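Local atomic coordinates of OsmC family protein (Rhodothermus marinus, PDB entry 5CML), a protein that probably hydrolyses carboxyl esters through its alpha/beta-hydrolase esterase domain, the part present here, which the full-length protein carries together with an OsmC domain. Residues Thr49-Tyr59 with Ala238-Arg249. Numbering follows the deposited sequence.
Sequences TISRALTTQGY and AFVGEVLGAWAR
Gln57 and Tyr59 both set CG anti to their own carbonyl carbon (chi1 -68° in Gln57); the Gln57 chain, extended beyond CG, carries its amide across to the backbone of helix 238-249, which the Tyr59 hydroxyl also reaches. In this alpha/beta-hydrolase fold, helices 45-56 and 234-252 lie side by side on one face of the central sheet; the axes of 49-56 and 238-249 come within 7.5 Å at a signed crossing angle of -33°. Two glycines allow that closeness. A modelled CB on Gly241 would clash with Ala53 CB and Ile50 O, and one on Gly245 with Gln57 OE1. Instead, Ala53 CB sits 3.5 Å from Gly241 C, while Leu54 CD2 lies over the next turn, 3.6 Å from Gly245 CA. Further back, Thr49 CG2 meets Ala238 CB at 3.8 Å. On the sheet side, Leu54 and Leu244 both rest on Ile106 of strand 104-108, which identifies the layer beneath the helix pair.

The polar bonds come from the C-terminal end of 49-59 and land on two carbonyls in the middle of helix 238-249. Gln57 NE2 donates to Glu242 O at 3.0 Å, with the acceptor in the amide plane and an N-H...O angle of 157°; Glu242 O also takes the helical bond from Ala246 N. An alanine in place of Gln57 would remove this donor and probably leave a gap along Gly245 and Ala246. Gly58, with positive phi, closes the helix in a Schellman motif, beyond which Tyr59 points its CB toward the second helix. Ala248 CB approaches the tyrosine ring obliquely, 4.2 Å from Tyr59 CZ. The phenol OH of Tyr59 donates to Gly245 O at 2.7 Å, in the carbonyl plane on a lone pair, and the same oxygen accepts from Arg249 N.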
loop_
_atom_site.group_PDB
_atom_site.type_symbol
_atom_site.label_atom_id
_atom_site.label_comp_id
_atom_site.label_asym_id
_atom_site.label_seq_id
_atom_site.Cartn_x
_atom_site.Cartn_y
_atom_site.Cartn_z
ATOM N N THR A 49 -9.238 7.500 7.998
ATOM C CA THR A 49 -9.462 6.829 9.268
ATOM C C THR A 49 -8.265 5.957 9.647
ATOM O O THR A 49 -7.847 5.963 10.812
ATOM C CB THR A 49 -10.762 5.999 9.226
ATOM O OG1 THR A 49 -11.872 6.871 8.992
ATOM C CG2 THR A 49 -11.011 5.254 10.539
ATOM N N ILE A 50 -7.688 5.229 8.676
ATOM C CA ILE A 50 -6.506 4.420 8.963
ATOM C C ILE A 50 -5.355 5.335 9.364
ATOM O O ILE A 50 -4.658 5.098 10.357
ATOM C CB ILE A 50 -6.083 3.580 7.769
ATOM C CG1 ILE A 50 -7.144 2.500 7.513
ATOM C CG2 ILE A 50 -4.707 2.969 7.995
ATOM C CD1 ILE A 50 -6.994 1.791 6.163
ATOM N N SER A 51 -5.157 6.378 8.573
ATOM C CA SER A 51 -4.064 7.292 8.810
ATOM C C SER A 51 -4.195 7.970 10.174
ATOM O O SER A 51 -3.217 8.105 10.901
ATOM C CB SER A 51 -3.996 8.327 7.689
ATOM O OG SER A 51 -2.745 8.942 7.714
ATOM N N ARG A 52 -5.412 8.351 10.537
ATOM C CA ARG A 52 -5.658 8.987 11.823
ATOM C C ARG A 52 -5.345 8.024 12.985
ATOM O O ARG A 52 -4.764 8.413 13.983
ATOM C CB ARG A 52 -7.093 9.487 11.882
ATOM C CG ARG A 52 -7.337 10.317 13.039
ATOM C CD ARG A 52 -8.619 11.095 12.923
ATOM N NE ARG A 52 -9.793 10.248 12.799
ATOM C CZ ARG A 52 -10.561 10.160 11.713
ATOM N NH1 ARG A 52 -10.306 10.885 10.627
ATOM N NH2 ARG A 52 -11.604 9.350 11.718
ATOM N N ALA A 53 -5.668 6.742 12.836
ATOM C CA ALA A 53 -5.321 5.800 13.880
ATOM C C ALA A 53 -3.811 5.735 14.079
ATOM O O ALA A 53 -3.330 5.620 15.204
ATOM C CB ALA A 53 -5.887 4.396 13.546
ATOM N N LEU A 54 -3.064 5.787 12.976
ATOM C CA LEU A 54 -1.608 5.743 13.042
ATOM C C LEU A 54 -1.038 7.028 13.658
ATOM O O LEU A 54 -0.159 6.963 14.518
ATOM C CB LEU A 54 -1.031 5.500 11.647
ATOM C CG LEU A 54 -1.395 4.127 11.068
ATOM C CD1 LEU A 54 -0.958 4.013 9.624
ATOM C CD2 LEU A 54 -0.765 3.017 11.869
ATOM N N THR A 55 -1.520 8.193 13.245
ATOM C CA THR A 55 -0.993 9.417 13.846
ATOM C C THR A 55 -1.291 9.515 15.345
ATOM O O THR A 55 -0.480 10.060 16.106
ATOM C CB THR A 55 -1.505 10.686 13.123
ATOM O OG1 THR A 55 -2.932 10.718 13.092
ATOM C CG2 THR A 55 -0.975 10.759 11.707
ATOM N N THR A 56 -2.408 8.941 15.773
ATOM C CA THR A 56 -2.766 8.895 17.191
ATOM C C THR A 56 -1.696 8.153 17.998
ATOM O O THR A 56 -1.444 8.470 19.166
ATOM C CB THR A 56 -4.134 8.205 17.361
ATOM O OG1 THR A 56 -5.162 9.064 16.845
ATOM C CG2 THR A 56 -4.437 7.871 18.839
ATOM N N GLN A 57 -1.067 7.174 17.356
ATOM C CA GLN A 57 -0.035 6.368 17.986
ATOM C C GLN A 57 1.362 6.927 17.767
ATOM O O GLN A 57 2.355 6.307 18.176
ATOM C CB GLN A 57 -0.097 4.933 17.455
ATOM C CG GLN A 57 -1.345 4.206 17.894
ATOM C CD GLN A 57 -1.300 2.746 17.541
ATOM O OE1 GLN A 57 -0.257 2.105 17.634
ATOM N NE2 GLN A 57 -2.424 2.213 17.123
ATOM N N GLY A 58 1.445 8.080 17.112
ATOM C CA GLY A 58 2.714 8.771 16.968
ATOM C C GLY A 58 3.413 8.613 15.630
ATOM O O GLY A 58 4.531 9.099 15.451
ATOM N N TYR A 59 2.769 7.935 14.684
ATOM C CA TYR A 59 3.350 7.780 13.347
ATOM C C TYR A 59 3.095 8.993 12.477
ATOM O O TYR A 59 2.098 9.699 12.654
ATOM C CB TYR A 59 2.761 6.563 12.628
ATOM C CG TYR A 59 3.067 5.225 13.230
ATOM C CD1 TYR A 59 2.294 4.710 14.259
ATOM C CD2 TYR A 59 4.092 4.438 12.717
ATOM C CE1 TYR A 59 2.554 3.454 14.784
ATOM C CE2 TYR A 59 4.369 3.189 13.230
ATOM C CZ TYR A 59 3.590 2.699 14.272
ATOM O OH TYR A 59 3.851 1.464 14.804
ATOM N N ALA A 238 -10.832 1.796 11.015
ATOM C CA ALA A 238 -10.241 2.159 12.304
ATOM C C ALA A 238 -9.508 0.982 12.940
ATOM O O ALA A 238 -8.448 1.135 13.525
ATOM C CB ALA A 238 -11.324 2.682 13.263
ATOM N N PHE A 239 -10.131 -0.179 12.844
ATOM C CA PHE A 239 -9.585 -1.451 13.308
ATOM C C PHE A 239 -8.229 -1.732 12.643
ATOM O O PHE A 239 -7.239 -2.022 13.315
ATOM C CB PHE A 239 -10.632 -2.519 12.989
ATOM C CG PHE A 239 -10.199 -3.948 13.169
ATOM C CD1 PHE A 239 -9.838 -4.446 14.412
ATOM C CD2 PHE A 239 -10.286 -4.829 12.106
ATOM C CE1 PHE A 239 -9.549 -5.799 14.586
ATOM C CE2 PHE A 239 -9.980 -6.185 12.272
ATOM C CZ PHE A 239 -9.608 -6.664 13.510
ATOM N N VAL A 240 -8.186 -1.615 11.323
ATOM C CA VAL A 240 -6.946 -1.854 10.592
ATOM C C VAL A 240 -5.863 -0.894 11.082
ATOM O O VAL A 240 -4.769 -1.317 11.435
ATOM C CB VAL A 240 -7.143 -1.717 9.071
ATOM C CG1 VAL A 240 -5.785 -1.730 8.328
ATOM C CG2 VAL A 240 -8.011 -2.846 8.557
ATOM N N GLY A 241 -6.180 0.386 11.154
ATOM C CA GLY A 241 -5.196 1.382 11.559
ATOM C C GLY A 241 -4.669 1.161 12.980
ATOM O O GLY A 241 -3.474 1.248 13.223
ATOM N N GLU A 242 -5.558 0.842 13.918
ATOM C CA GLU A 242 -5.166 0.680 15.329
ATOM C C GLU A 242 -4.308 -0.577 15.517
ATOM O O GLU A 242 -3.290 -0.553 16.204
ATOM C CB GLU A 242 -6.413 0.648 16.251
ATOM C CG GLU A 242 -7.149 1.972 16.268
ATOM C CD GLU A 242 -8.338 2.024 17.199
ATOM O OE1 GLU A 242 -8.578 1.053 17.949
ATOM O OE2 GLU A 242 -9.016 3.077 17.220
ATOM N N VAL A 243 -4.710 -1.679 14.894
ATOM C CA VAL A 243 -3.948 -2.905 15.017
ATOM C C VAL A 243 -2.592 -2.762 14.335
ATOM O O VAL A 243 -1.580 -3.183 14.867
ATOM C CB VAL A 243 -4.725 -4.088 14.424
ATOM C CG1 VAL A 243 -3.883 -5.343 14.364
ATOM C CG2 VAL A 243 -6.019 -4.359 15.263
ATOM N N LEU A 244 -2.596 -2.174 13.150
ATOM C CA LEU A 244 -1.362 -1.994 12.384
ATOM C C LEU A 244 -0.357 -1.167 13.192
ATOM O O LEU A 244 0.824 -1.530 13.310
ATOM C CB LEU A 244 -1.689 -1.357 11.025
ATOM C CG LEU A 244 -0.705 -1.432 9.863
ATOM C CD1 LEU A 244 -1.252 -0.587 8.708
ATOM C CD2 LEU A 244 0.623 -0.990 10.249
ATOM N N GLY A 245 -0.815 -0.069 13.766
ATOM C CA GLY A 245 0.071 0.794 14.531
ATOM C C GLY A 245 0.654 0.083 15.739
ATOM O O GLY A 245 1.833 0.202 16.041
ATOM N N ALA A 246 -0.184 -0.670 16.443
ATOM C CA ALA A 246 0.277 -1.397 17.622
ATOM C C ALA A 246 1.294 -2.475 17.247
ATOM O O ALA A 246 2.304 -2.674 17.925
ATOM C CB ALA A 246 -0.935 -2.009 18.368
ATOM N N TRP A 247 1.005 -3.189 16.165
ATOM C CA TRP A 247 1.890 -4.240 15.709
ATOM C C TRP A 247 3.247 -3.702 15.279
ATOM O O TRP A 247 4.278 -4.219 15.665
ATOM C CB TRP A 247 1.234 -5.000 14.567
ATOM C CG TRP A 247 2.102 -5.997 13.931
ATOM C CD1 TRP A 247 2.350 -7.273 14.365
ATOM C CD2 TRP A 247 2.868 -5.823 12.736
ATOM N NE1 TRP A 247 3.227 -7.903 13.509
ATOM C CE2 TRP A 247 3.547 -7.037 12.493
ATOM C CE3 TRP A 247 3.028 -4.765 11.837
ATOM C CZ2 TRP A 247 4.374 -7.219 11.392
ATOM C CZ3 TRP A 247 3.851 -4.954 10.734
ATOM C CH2 TRP A 247 4.515 -6.165 10.532
ATOM N N ALA A 248 3.241 -2.656 14.480
ATOM C CA ALA A 248 4.476 -2.179 13.909
ATOM C C ALA A 248 5.387 -1.518 14.935
ATOM O O ALA A 248 6.583 -1.421 14.712
ATOM C CB ALA A 248 4.186 -1.209 12.745
ATOM N N ARG A 249 4.836 -1.084 16.061
ATOM C CA ARG A 249 5.628 -0.428 17.088
ATOM C C ARG A 249 6.744 -1.348 17.620
ATOM O O ARG A 249 7.793 -0.868 18.050
ATOM C CB ARG A 249 4.717 0.028 18.231
ATOM C CG ARG A 249 5.385 0.934 19.220
ATOM C CD ARG A 249 4.431 1.280 20.338
ATOM N NE ARG A 249 3.525 2.316 19.880
ATOM C CZ ARG A 249 3.871 3.599 19.788
ATOM N NH1 ARG A 249 5.090 3.990 20.134
ATOM N NH2 ARG A 249 3.005 4.488 19.352
#